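Local atomic coordinates of cobalamin biosynthesis protein CobN (Mycobacterium tuberculosis, PDB entry 7C6O), a protein that probably catalyses, as the large subunit of cobaltochelatase, the ATP-dependent insertion of cobalt into a corrin ring during cobalamin biosynthesis. Residues A[931-935]-A[971-977]; A[955-960]-A[989-995]; A[906-910]-A[920-924]; A[879-885]-A[934-940]. All blocks are in the same frame, centred on the assembly; numbering follows the deposited sequence.

How the contacts relate
Contacts 1, 2 and 4 are buried, whereas contact 3, a small hairpin, is partly open to solvent. Contact 4 pairs two inner strands of a mixed sheet through backbone bonds and branched aliphatic side chains. Ile934 and Asp935, at the entry to strand 935-940, also belong to contact 1, where they meet the start of helix 973-985 and the chemistry turns polar. Contact 2, whose segments alternate with those of contact 1 along the chain, joins helix 949-963 to the turn before strand 995-997 with a salt-bridge network; its Arg994 reaches Asp935, tying it to contacts 1 and 4. Contact 3 touches contact 1 through Arg933, which bonds Met924 O, and packs on helix 949-963.

Contact 1 of 4, residues A[931-935]-A[971-977]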
loop_
_atom_site.group_PDB
_atom_site.type_symbol
_atom_site.label_atom_id
_atom_site.label_comp_id
_atom_site.label_asym_id
_atom_site.label_seq_id
_atom_site.Cartn_x
_atom_site.Cartn_y
_atom_site.Cartn_z
ATOM N N ARG A 931 9.024 9.242 32.731
ATOM C CA ARG A 931 9.959 8.174 32.412
ATOM C C ARG A 931 10.965 8.716 31.408
ATOM O O ARG A 931 10.731 9.771 30.807
ATOM C CB ARG A 931 9.225 6.954 31.839
ATOM C CG ARG A 931 8.427 7.268 30.595
ATOM C CD ARG A 931 8.511 6.136 29.601
ATOM N NE ARG A 931 7.603 6.334 28.478
ATOM C CZ ARG A 931 7.959 6.843 27.303
ATOM N NH1 ARG A 931 9.215 7.208 27.083
ATOM N NH2 ARG A 931 7.055 6.980 26.344
ATOM N N PRO A 932 12.093 8.034 31.213
ATOM C CA PRO A 932 13.070 8.520 30.233
ATOM C C PRO A 932 12.527 8.438 28.818
ATOM O O PRO A 932 11.687 7.594 28.493
ATOM C CB PRO A 932 14.265 7.576 30.415
ATOM C CG PRO A 932 14.075 6.949 31.748
ATOM C CD PRO A 932 12.599 6.863 31.952
ATOM N N ARG A 933 13.013 9.341 27.972
ATOM C CA ARG A 933 12.835 9.174 26.538
ATOM C C ARG A 933 13.583 7.926 26.093
ATOM O O ARG A 933 14.788 7.796 26.334
ATOM C CB ARG A 933 13.344 10.403 25.784
ATOM C CG ARG A 933 12.716 11.713 26.224
ATOM C CD ARG A 933 13.060 12.848 25.271
ATOM N NE ARG A 933 12.721 14.148 25.840
ATOM C CZ ARG A 933 11.505 14.684 25.817
ATOM N NH1 ARG A 933 10.500 14.032 25.247
ATOM N NH2 ARG A 933 11.292 15.871 26.368
ATOM N N ILE A 934 12.866 6.998 25.471
ATOM C CA ILE A 934 13.446 5.736 25.029
ATOM C C ILE A 934 13.939 5.904 23.599
ATOM O O ILE A 934 13.221 6.433 22.744
ATOM C CB ILE A 934 12.418 4.594 25.130
ATOM C CG1 ILE A 934 11.781 4.557 26.526
ATOM C CG2 ILE A 934 13.068 3.260 24.795
ATOM C CD1 ILE A 934 12.748 4.235 27.653
ATOM N N ASP A 935 15.167 5.462 23.339
ATOM C CA ASP A 935 15.701 5.504 21.985
ATOM C C ASP A 935 14.949 4.516 21.098
ATOM O O ASP A 935 14.476 3.472 21.555
ATOM C CB ASP A 935 17.197 5.184 21.992
ATOM C CG ASP A 935 17.948 5.843 20.844
ATOM O OD1 ASP A 935 17.307 6.467 19.974
ATOM O OD2 ASP A 935 19.192 5.742 20.818
ATOM N N ASP A 971 17.273 10.823 31.800
ATOM C CA ASP A 971 15.972 11.264 31.316
ATOM C C ASP A 971 15.814 11.129 29.807
ATOM O O ASP A 971 14.690 11.242 29.309
ATOM C CB ASP A 971 15.722 12.729 31.702
ATOM C CG ASP A 971 15.675 12.941 33.203
ATOM O OD1 ASP A 971 15.246 12.018 33.927
ATOM O OD2 ASP A 971 16.063 14.040 33.654
ATOM N N ASN A 972 16.902 10.894 29.071
ATOM C CA ASN A 972 16.865 10.999 27.610
ATOM C C ASN A 972 17.920 10.044 27.045
ATOM O O ASN A 972 19.086 10.411 26.892
ATOM C CB ASN A 972 17.110 12.436 27.172
ATOM C CG ASN A 972 16.869 12.652 25.690
ATOM O OD1 ASN A 972 16.961 11.724 24.885
ATOM N ND2 ASN A 972 16.571 13.891 25.319
ATOM N N TYR A 973 17.487 8.823 26.723
ATOM C CA TYR A 973 18.413 7.843 26.165
ATOM C C TYR A 973 18.802 8.196 24.735
ATOM O O TYR A 973 19.884 7.808 24.276
ATOM C CB TYR A 973 17.804 6.440 26.216
ATOM C CG TYR A 973 17.465 5.945 27.610
ATOM C CD1 TYR A 973 18.011 6.545 28.739
ATOM C CD2 TYR A 973 16.604 4.871 27.793
ATOM C CE1 TYR A 973 17.701 6.095 30.012
ATOM C CE2 TYR A 973 16.289 4.412 29.060
ATOM C CZ TYR A 973 16.840 5.027 30.165
ATOM O OH TYR A 973 16.528 4.572 31.426
ATOM N N VAL A 974 17.938 8.922 24.021
ATOM C CA VAL A 974 18.258 9.348 22.660
ATOM C C VAL A 974 19.479 10.258 22.669
ATOM O O VAL A 974 20.467 10.013 21.966
ATOM C CB VAL A 974 17.049 10.045 22.012
ATOM C CG1 VAL A 974 17.390 10.498 20.598
ATOM C CG2 VAL A 974 15.840 9.126 22.012
ATOM N N ARG A 975 19.424 11.326 23.469
ATOM C CA ARG A 975 20.553 12.247 23.549
ATOM C C ARG A 975 21.802 11.548 24.068
ATOM O O ARG A 975 22.909 11.800 23.580
ATOM C CB ARG A 975 20.201 13.438 24.440
ATOM C CG ARG A 975 21.364 14.384 24.666
ATOM C CD ARG A 975 20.958 15.575 25.507
ATOM N NE ARG A 975 22.051 16.532 25.650
ATOM C CZ ARG A 975 22.366 17.445 24.736
ATOM N NH1 ARG A 975 23.378 18.277 24.950
ATOM N NH2 ARG A 975 21.672 17.526 23.608
ATOM N N ALA A 976 21.642 10.657 25.050
ATOM C CA ALA A 976 22.794 9.968 25.622
ATOM C C ALA A 976 23.530 9.152 24.566
ATOM O O ALA A 976 24.763 9.184 24.486
ATOM C CB ALA A 976 22.348 9.075 26.779
ATOM N N HIS A 977 22.783 8.414 23.741
ATOM C CA HIS A 977 23.411 7.620 22.691
ATOM C C HIS A 977 24.002 8.509 21.605
ATOM O O HIS A 977 25.100 8.238 21.104
ATOM C CB HIS A 977 22.398 6.647 22.092
ATOM C CG HIS A 977 21.859 5.656 23.076
ATOM N ND1 HIS A 977 20.652 5.014 22.899
ATOM C CD2 HIS A 977 22.362 5.197 24.245
ATOM C CE1 HIS A 977 20.435 4.203 23.920
ATOM N NE2 HIS A 977 21.457 4.295 24.751
HETATM O O HOH W 1 12.263 11.985 30.574
#
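His977 ND1 donates to Asp935 OD2 over 2.6 Å in a nearly straight bond (165° at the hydrogen), which lies in the imidazole plane and uses the anti lone pair of the carboxylate. OD1 is engaged in a salt bridge with Arg994 NE, so neither oxygen of this buried aspartate lacks a partner. The backbones meet in a single bridge: Arg933 N gives its hydrogen to Asp971 O at 2.9 Å, and Arg933 O accepts from Tyr973 N, also at 2.9 Å. Asp971 O takes a second hydrogen from a water, 2.8 Å away, that also donates to Arg931 O. This bridge sets the loop leading into strand 935-940 against the start of helix 973-985, where Asn972 is the N-cap. Asparagine suits the place: with CG trans to the backbone N (chi1 -171°), Asn972 is short enough for OD1 to reach Arg975 N, 2.9 Å away and above the amide plane, while ND2 remains a donor to Glu967 and Val962 O. Arg933 crosses this amide, its CD 3.7 Å from Asn972 ND2, and spends its guanidinium on Glu967 and on the carbonyls of Met924 and Leu905. Pro932 CB sits over one face of the Tyr973 ring in a CH-pi contact, 3.9 Å from the centroid, and Ile934 CD1 approaches CE2 of that ring at 3.8 Å.

Contact 2 of 4, residues A[955-960]-A[989-995]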
loop_
_atom_site.group_PDB
_atom_site.type_symbol
_atom_site.label_atom_id
_atom_site.label_comp_id
_atom_site.label_asym_id
_atom_site.label_seq_id
_atom_site.Cartn_x
_atom_site.Cartn_y
_atom_site.Cartn_z
ATOM N N LEU A 955 9.339 11.342 11.523
ATOM C CA LEU A 955 10.037 10.566 12.543
ATOM C C LEU A 955 11.480 11.029 12.696
ATOM O O LEU A 955 12.006 11.084 13.814
ATOM C CB LEU A 955 9.980 9.076 12.207
ATOM C CG LEU A 955 8.593 8.430 12.259
ATOM C CD1 LEU A 955 8.683 6.955 11.909
ATOM C CD2 LEU A 955 7.956 8.617 13.631
ATOM N N ASP A 956 12.136 11.370 11.587
ATOM C CA ASP A 956 13.492 11.899 11.675
ATOM C C ASP A 956 13.515 13.227 12.424
ATOM O O ASP A 956 14.407 13.468 13.245
ATOM C CB ASP A 956 14.088 12.055 10.276
ATOM C CG ASP A 956 15.547 12.473 10.308
ATOM O OD1 ASP A 956 16.333 11.840 11.042
ATOM O OD2 ASP A 956 15.911 13.426 9.588
ATOM N N ASP A 957 12.533 14.095 12.160
ATOM C CA ASP A 957 12.439 15.357 12.892
ATOM C C ASP A 957 12.285 15.122 14.390
ATOM O O ASP A 957 12.849 15.864 15.203
ATOM C CB ASP A 957 11.267 16.189 12.372
ATOM C CG ASP A 957 11.537 16.805 11.014
ATOM O OD1 ASP A 957 12.701 16.786 10.559
ATOM O OD2 ASP A 957 10.574 17.311 10.398
ATOM N N ALA A 958 11.522 14.095 14.775
ATOM C CA ALA A 958 11.278 13.851 16.194
ATOM C C ALA A 958 12.541 13.385 16.904
ATOM O O ALA A 958 12.818 13.814 18.031
ATOM C CB ALA A 958 10.157 12.825 16.366
ATOM N N VAL A 959 13.313 12.503 16.267
ATOM C CA VAL A 959 14.566 12.035 16.855
ATOM C C VAL A 959 15.523 13.201 17.067
ATOM O O VAL A 959 16.095 13.372 18.150
ATOM C CB VAL A 959 15.202 10.946 15.972
ATOM C CG1 VAL A 959 16.598 10.608 16.482
ATOM C CG2 VAL A 959 14.323 9.710 15.937
ATOM N N ARG A 960 15.723 14.012 16.025
ATOM C CA ARG A 960 16.618 15.158 16.147
ATOM C C ARG A 960 16.085 16.177 17.144
ATOM O O ARG A 960 16.870 16.824 17.848
ATOM C CB ARG A 960 16.837 15.797 14.776
ATOM C CG ARG A 960 17.739 14.977 13.866
ATOM C CD ARG A 960 17.939 15.639 12.511
ATOM N NE ARG A 960 16.781 15.459 11.643
ATOM C CZ ARG A 960 15.889 16.406 11.376
ATOM N NH1 ARG A 960 16.022 17.615 11.902
ATOM N NH2 ARG A 960 14.868 16.141 10.575
ATOM N N ARG A 989 24.901 14.517 12.049
ATOM C CA ARG A 989 23.869 13.836 11.271
ATOM C C ARG A 989 23.944 12.326 11.456
ATOM O O ARG A 989 22.912 11.654 11.576
ATOM C CB ARG A 989 23.992 14.210 9.792
ATOM C CG ARG A 989 23.143 13.366 8.835
ATOM C CD ARG A 989 21.647 13.697 8.908
ATOM N NE ARG A 989 20.985 13.052 10.040
ATOM C CZ ARG A 989 19.666 12.977 10.193
ATOM N NH1 ARG A 989 18.856 13.499 9.281
ATOM N NH2 ARG A 989 19.154 12.373 11.258
ATOM N N ARG A 990 25.158 11.770 11.489
ATOM C CA ARG A 990 25.297 10.339 11.743
ATOM C C ARG A 990 24.827 9.982 13.147
ATOM O O ARG A 990 24.201 8.936 13.353
ATOM C CB ARG A 990 26.748 9.902 11.541
ATOM C CG ARG A 990 27.235 9.955 10.102
ATOM C CD ARG A 990 28.597 9.286 9.985
ATOM N NE ARG A 990 28.569 7.946 10.564
ATOM C CZ ARG A 990 29.647 7.210 10.808
ATOM N NH1 ARG A 990 30.853 7.681 10.524
ATOM N NH2 ARG A 990 29.518 6.004 11.341
ATOM N N ALA A 991 25.108 10.849 14.124
ATOM C CA ALA A 991 24.773 10.557 15.513
ATOM C C ALA A 991 23.271 10.538 15.768
ATOM O O ALA A 991 22.837 9.945 16.761
ATOM C CB ALA A 991 25.443 11.574 16.437
ATOM N N THR A 992 22.471 11.167 14.911
ATOM C CA THR A 992 21.021 11.167 15.062
ATOM C C THR A 992 20.326 10.277 14.038
ATOM O O THR A 992 19.102 10.359 13.889
ATOM C CB THR A 992 20.471 12.590 14.964
ATOM O OG1 THR A 992 20.813 13.151 13.690
ATOM C CG2 THR A 992 21.045 13.459 16.079
ATOM N N THR A 993 21.074 9.437 13.328
ATOM C CA THR A 993 20.486 8.548 12.336
ATOM C C THR A 993 19.806 7.384 13.044
ATOM O O THR A 993 20.439 6.678 13.836
ATOM C CB THR A 993 21.554 8.053 11.365
ATOM O OG1 THR A 993 22.068 9.165 10.619
ATOM C CG2 THR A 993 20.970 7.036 10.399
ATOM N N ARG A 994 18.514 7.194 12.765
ATOM C CA ARG A 994 17.731 6.123 13.382
ATOM C C ARG A 994 16.856 5.343 12.411
ATOM O O ARG A 994 16.417 4.243 12.768
ATOM C CB ARG A 994 16.835 6.685 14.496
ATOM C CG ARG A 994 17.578 7.218 15.709
ATOM C CD ARG A 994 18.328 6.113 16.432
ATOM N NE ARG A 994 18.916 6.585 17.684
ATOM C CZ ARG A 994 20.094 7.196 17.774
ATOM N NH1 ARG A 994 20.816 7.415 16.681
ATOM N NH2 ARG A 994 20.551 7.591 18.955
ATOM N N ILE A 995 16.575 5.854 11.216
ATOM C CA ILE A 995 15.621 5.243 10.298
ATOM C C ILE A 995 16.391 4.533 9.192
ATOM O O ILE A 995 17.179 5.158 8.471
ATOM C CB ILE A 995 14.661 6.289 9.715
ATOM C CG1 ILE A 995 14.046 7.130 10.834
ATOM C CG2 ILE A 995 13.570 5.609 8.892
ATOM C CD1 ILE A 995 13.241 8.305 10.335
HETATM O O HOH W 2 16.661 9.751 12.762
#
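This contact lies within the beta-alpha-beta crossover from strand 935-940 to the parallel strand 995-997, and a salt-bridge network joins helix 949-963 to the turn after helix 988-991. At its centre Arg989 grips Asp956 end-on. Arg989 NH2 reaches Asp956 OD1 at 2.9 Å and NH1 reaches OD2 at 3.0 Å, the latter bond almost straight at 177°; both use syn lone pairs, and the carboxylate and guanidinium are nearly coplanar. Arginine suits the place because its two parallel N-H groups match the two oxygens. Bends at chi2 and chi3 bring the end of Arg989 to Asp956 on helix 949-963; NH1 also bonds to Arg1036 O.

Arg960, one helical turn after Asp956, adds NH2 to the same OD2 at 3.1 Å, but from above the carboxylate plane. Its guanidinium stands 82° from that of Arg989, and its CD lies over the Arg989 guanidinium face. Two arginines around one buried carboxylate would probably hold it strongly in the ionised form. A water donates to Asp956 OD1 and to Thr992 O, and so bridges helix and turn.

Beside the charges the packing is aliphatic. Val959 CG1 meets CG of Arg994 at 3.6 Å, a methylene contact that lets the polar end of that arginine go on to Asp935. At the start of the strand, Ile995 sets CD1 against the helix, 3.8 Å from Leu955 CB and 3.5 Å from Asp956 N.

Contact 3 of 4, residues A[906-910]-A[920-924]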
loop_
_atom_site.group_PDB
_atom_site.type_symbol
_atom_site.label_atom_id
_atom_site.label_comp_id
_atom_site.label_asym_id
_atom_site.label_seq_id
_atom_site.Cartn_x
_atom_site.Cartn_y
_atom_site.Cartn_z
ATOM N N GLY A 906 8.764 10.468 23.362
ATOM C CA GLY A 906 8.187 11.530 24.162
ATOM C C GLY A 906 7.767 12.735 23.351
ATOM O O GLY A 906 7.910 13.872 23.817
ATOM N N VAL A 907 7.255 12.517 22.143
ATOM C CA VAL A 907 6.863 13.585 21.232
ATOM C C VAL A 907 5.411 13.368 20.836
ATOM O O VAL A 907 5.025 12.257 20.454
ATOM C CB VAL A 907 7.765 13.629 19.986
ATOM C CG1 VAL A 907 7.289 14.701 19.015
ATOM C CG2 VAL A 907 9.198 13.877 20.390
ATOM N N ARG A 908 4.617 14.426 20.922
ATOM C CA ARG A 908 3.207 14.405 20.570
ATOM C C ARG A 908 2.998 14.995 19.181
ATOM O O ARG A 908 3.657 15.977 18.818
ATOM C CB ARG A 908 2.392 15.206 21.588
ATOM C CG ARG A 908 0.902 14.919 21.573
ATOM C CD ARG A 908 0.150 15.900 22.457
ATOM N NE ARG A 908 0.842 16.132 23.720
ATOM C CZ ARG A 908 0.672 15.398 24.814
ATOM N NH1 ARG A 908 -0.173 14.377 24.807
ATOM N NH2 ARG A 908 1.348 15.687 25.918
ATOM N N PRO A 909 2.110 14.416 18.377
ATOM C CA PRO A 909 1.754 15.045 17.102
ATOM C C PRO A 909 0.891 16.276 17.328
ATOM O O PRO A 909 0.239 16.434 18.362
ATOM C CB PRO A 909 0.971 13.952 16.361
ATOM C CG PRO A 909 1.176 12.690 17.154
ATOM C CD PRO A 909 1.431 13.123 18.558
ATOM N N VAL A 910 0.902 17.158 16.331
ATOM C CA VAL A 910 0.076 18.361 16.316
ATOM C C VAL A 910 -0.777 18.315 15.057
ATOM O O VAL A 910 -0.243 18.264 13.942
ATOM C CB VAL A 910 0.924 19.643 16.361
ATOM C CG1 VAL A 910 0.033 20.873 16.285
ATOM C CG2 VAL A 910 1.767 19.673 17.626
ATOM N N ASP A 920 2.726 19.469 12.810
ATOM C CA ASP A 920 3.876 19.804 13.642
ATOM C C ASP A 920 4.078 18.706 14.680
ATOM O O ASP A 920 3.339 17.719 14.728
ATOM C CB ASP A 920 3.689 21.171 14.310
ATOM C CG ASP A 920 4.993 21.932 14.454
ATOM O OD1 ASP A 920 6.063 21.288 14.461
ATOM O OD2 ASP A 920 4.947 23.174 14.560
ATOM N N LEU A 921 5.103 18.893 15.511
ATOM C CA LEU A 921 5.407 18.014 16.628
ATOM C C LEU A 921 5.614 18.860 17.876
ATOM O O LEU A 921 6.036 20.017 17.795
ATOM C CB LEU A 921 6.665 17.173 16.370
ATOM C CG LEU A 921 6.669 16.244 15.156
ATOM C CD1 LEU A 921 8.082 15.750 14.886
ATOM C CD2 LEU A 921 5.725 15.074 15.379
ATOM N N ALA A 922 5.320 18.271 19.030
ATOM C CA ALA A 922 5.466 18.970 20.298
ATOM C C ALA A 922 6.066 18.034 21.339
ATOM O O ALA A 922 5.406 17.083 21.774
ATOM C CB ALA A 922 4.117 19.511 20.777
ATOM N N PRO A 923 7.308 18.264 21.759
ATOM C CA PRO A 923 7.914 17.383 22.764
ATOM C C PRO A 923 7.233 17.529 24.114
ATOM O O PRO A 923 6.940 18.638 24.567
ATOM C CB PRO A 923 9.371 17.857 22.818
ATOM C CG PRO A 923 9.313 19.281 22.372
ATOM C CD PRO A 923 8.226 19.333 21.333
ATOM N N MET A 924 6.971 16.392 24.750
ATOM C CA MET A 924 6.483 16.392 26.120
ATOM C C MET A 924 7.659 16.536 27.076
ATOM O O MET A 924 8.744 16.001 26.830
ATOM C CB MET A 924 5.718 15.105 26.426
ATOM C CG MET A 924 4.799 14.640 25.318
ATOM S SD MET A 924 4.052 13.046 25.709
ATOM C CE MET A 924 3.794 12.388 24.067
#
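The guanidinium of Arg908 has the sulfur of Met924 over one of its faces, with SD 3.8 Å and CG 3.7 Å from NH2; the same nitrogen makes a salt bridge with Glu928. The two side chains cross at about a right angle, and Trp856 of helix 853-874 touches both. An unbranched, polarisable methionine suits such a flat cation: extended beyond CG (chi2 175°), it passes the guanidinium and carries CE on to the Val907 carbonyl carbon, 3.7 Å away.

These residues lie at the open end of a beta hairpin, strands 907-911 and 918-923, antiparallel with a 148° angle between the short segments. Arg908 and Ala922 form a hydrogen-bonded pair, Ala922 N donating to Arg908 O at 2.8 Å and Arg908 N returning a bond to Ala922 O. Both prolines, Pro909 and Pro923, fall in non-hydrogen-bonded pairs, where the pairing asks for no N-H from them. They share a face with Val907 and Leu921, and there Val907 CG1 lies 3.7 Å from Leu921 CB; Val962, Ala958 and Leu961 of helix 949-963 pack on this side. On the other face Val910 CG2 meets the small Ala922 CB at 3.9 Å.

Gly906 leads in from helix 896-905. With positive phi (85°) it is the C-prime residue of the Schellman motif ending that helix, a position glycine suits, and its carbonyl oxygen accepts from Met924 N at 2.8 Å. At the far end Val910 N bonds to Asp920 O, and the Asp920 carboxylate turns back on its own strand, OD1 receiving Leu921 N at 2.8 Å.

Contact 4 of 4, residues A[879-885]-A[934-940]; sequences RSVGLSV and IDVTVRI
Val885 and Val938 touch methyl to methyl, CG2 to CG1 at 4.0 Å, where two inner parallel strands of the mixed sheet, 880-885 and 935-940, lie together after a crossover through helix 896-905. Val881, Val885, Val936 and Val938 all hold CG1 opposite the backbone N, with chi1 within about 7° of 180°, and all lie on one face. Leu883 joins them and packs on Val901 of helix 896-905. Beta-branched residues suit extended strands. At the entry, Val881 CG2 meets CG2 of Ile934, just before strand 935-940, at 4.0 Å.

The other face is polar. Ser880 holds OG trans to its backbone N (chi1 178°), which puts it 2.6 Å from a water that lies 2.7 Å from Thr937 OG1. Gly882 lies between Ser880 and Ser884 and adds no side chain to this face. Arg939 bends at chi2, and its end leads away toward Tyr1026, its cation-pi partner.

Five regular backbone bonds zip the strands, Leu883 N to Thr937 O at 3.0 Å among them. With the main chain so satisfied, one face can be aliphatic under a helix, while on the polar face a bound water links the hydroxyls of Ser880 and Thr937.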
loop_
_atom_site.group_PDB
_atom_site.type_symbol
_atom_site.label_atom_id
_atom_site.label_comp_id
_atom_site.label_asym_id
_atom_site.label_seq_id
_atom_site.Cartn_x
_atom_site.Cartn_y
_atom_site.Cartn_z
ATOM N N ARG A 879 16.976 0.484 26.980
ATOM C CA ARG A 879 17.718 1.635 26.472
ATOM C C ARG A 879 17.260 2.020 25.072
ATOM O O ARG A 879 17.259 3.208 24.725
ATOM C CB ARG A 879 19.218 1.339 26.476
ATOM C CG ARG A 879 19.613 0.164 25.596
ATOM C CD ARG A 879 21.066 -0.241 25.781
ATOM N NE ARG A 879 21.349 -1.508 25.113
ATOM C CZ ARG A 879 21.086 -2.701 25.638
ATOM N NH1 ARG A 879 20.532 -2.790 26.839
ATOM N NH2 ARG A 879 21.373 -3.808 24.964
ATOM N N SER A 880 16.858 1.040 24.267
ATOM C CA SER A 880 16.460 1.285 22.891
ATOM C C SER A 880 15.490 0.205 22.441
ATOM O O SER A 880 15.640 -0.968 22.797
ATOM C CB SER A 880 17.674 1.324 21.954
ATOM O OG SER A 880 17.266 1.515 20.612
ATOM N N VAL A 881 14.496 0.614 21.659
ATOM C CA VAL A 881 13.535 -0.291 21.043
ATOM C C VAL A 881 13.768 -0.273 19.541
ATOM O O VAL A 881 13.869 0.801 18.937
ATOM C CB VAL A 881 12.087 0.114 21.373
ATOM C CG1 VAL A 881 11.101 -0.736 20.584
ATOM C CG2 VAL A 881 11.828 0.003 22.872
ATOM N N GLY A 882 13.873 -1.456 18.942
ATOM C CA GLY A 882 13.888 -1.589 17.496
ATOM C C GLY A 882 12.509 -1.999 17.019
ATOM O O GLY A 882 11.925 -2.957 17.531
ATOM N N LEU A 883 11.986 -1.255 16.046
ATOM C CA LEU A 883 10.629 -1.475 15.559
ATOM C C LEU A 883 10.626 -1.542 14.040
ATOM O O LEU A 883 11.195 -0.672 13.373
ATOM C CB LEU A 883 9.685 -0.367 16.034
ATOM C CG LEU A 883 8.214 -0.512 15.634
ATOM C CD1 LEU A 883 7.569 -1.681 16.375
ATOM C CD2 LEU A 883 7.445 0.783 15.888
ATOM N N SER A 884 9.977 -2.572 13.498
ATOM C CA SER A 884 9.773 -2.688 12.061
ATOM C C SER A 884 8.413 -2.105 11.701
ATOM O O SER A 884 7.405 -2.428 12.337
ATOM C CB SER A 884 9.871 -4.147 11.616
ATOM O OG SER A 884 11.181 -4.649 11.809
ATOM N N VAL A 885 8.388 -1.245 10.683
ATOM C CA VAL A 885 7.214 -0.441 10.359
ATOM C C VAL A 885 6.899 -0.610 8.880
ATOM O O VAL A 885 7.756 -0.343 8.028
ATOM C CB VAL A 885 7.433 1.043 10.700
ATOM C CG1 VAL A 885 6.265 1.878 10.218
ATOM C CG2 VAL A 885 7.639 1.219 12.202
ATOM N N ILE A 934 12.866 6.998 25.471
ATOM C CA ILE A 934 13.446 5.736 25.029
ATOM C C ILE A 934 13.939 5.904 23.599
ATOM O O ILE A 934 13.221 6.433 22.744
ATOM C CB ILE A 934 12.418 4.594 25.130
ATOM C CG1 ILE A 934 11.781 4.557 26.526
ATOM C CG2 ILE A 934 13.068 3.260 24.795
ATOM C CD1 ILE A 934 12.748 4.235 27.653
ATOM N N ASP A 935 15.167 5.462 23.339
ATOM C CA ASP A 935 15.701 5.504 21.985
ATOM C C ASP A 935 14.949 4.516 21.098
ATOM O O ASP A 935 14.476 3.472 21.555
ATOM C CB ASP A 935 17.197 5.184 21.992
ATOM C CG ASP A 935 17.948 5.843 20.844
ATOM O OD1 ASP A 935 17.307 6.467 19.974
ATOM O OD2 ASP A 935 19.192 5.742 20.818
ATOM N N VAL A 936 14.819 4.862 19.821
ATOM C CA VAL A 936 14.109 4.019 18.864
ATOM C C VAL A 936 14.927 3.923 17.584
ATOM O O VAL A 936 15.337 4.945 17.025
ATOM C CB VAL A 936 12.696 4.550 18.549
ATOM C CG1 VAL A 936 11.996 3.620 17.562
ATOM C CG2 VAL A 936 11.871 4.696 19.815
ATOM N N THR A 937 15.165 2.698 17.126
ATOM C CA THR A 937 15.679 2.432 15.790
ATOM C C THR A 937 14.544 1.858 14.956
ATOM O O THR A 937 13.887 0.899 15.375
ATOM C CB THR A 937 16.863 1.461 15.823
ATOM O OG1 THR A 937 17.980 2.091 16.461
ATOM C CG2 THR A 937 17.262 1.057 14.412
ATOM N N VAL A 938 14.304 2.453 13.793
ATOM C CA VAL A 938 13.154 2.124 12.957
ATOM C C VAL A 938 13.654 1.490 11.671
ATOM O O VAL A 938 14.462 2.087 10.949
ATOM C CB VAL A 938 12.302 3.365 12.648
ATOM C CG1 VAL A 938 11.147 2.996 11.725
ATOM C CG2 VAL A 938 11.787 3.992 13.932
ATOM N N ARG A 939 13.163 0.289 11.375
ATOM C CA ARG A 939 13.316 -0.312 10.055
ATOM C C ARG A 939 12.010 -0.109 9.296
ATOM O O ARG A 939 10.988 -0.716 9.632
ATOM C CB ARG A 939 13.673 -1.794 10.155
ATOM C CG ARG A 939 13.623 -2.530 8.819
ATOM C CD ARG A 939 14.499 -1.867 7.750
ATOM N NE ARG A 939 14.390 -2.565 6.470
ATOM C CZ ARG A 939 15.058 -3.674 6.166
ATOM N NH1 ARG A 939 15.901 -4.204 7.043
ATOM N NH2 ARG A 939 14.891 -4.250 4.981
ATOM N N ILE A 940 12.040 0.758 8.289
ATOM C CA ILE A 940 10.895 0.957 7.410
ATOM C C ILE A 940 11.041 0.020 6.222
ATOM O O ILE A 940 12.148 -0.384 5.853
ATOM C CB ILE A 940 10.769 2.426 6.948
ATOM C CG1 ILE A 940 12.013 2.857 6.167
ATOM C CG2 ILE A 940 10.518 3.354 8.139
ATOM C CD1 ILE A 940 11.929 4.266 5.602
HETATM O O HOH W 3 19.149 1.637 18.811
#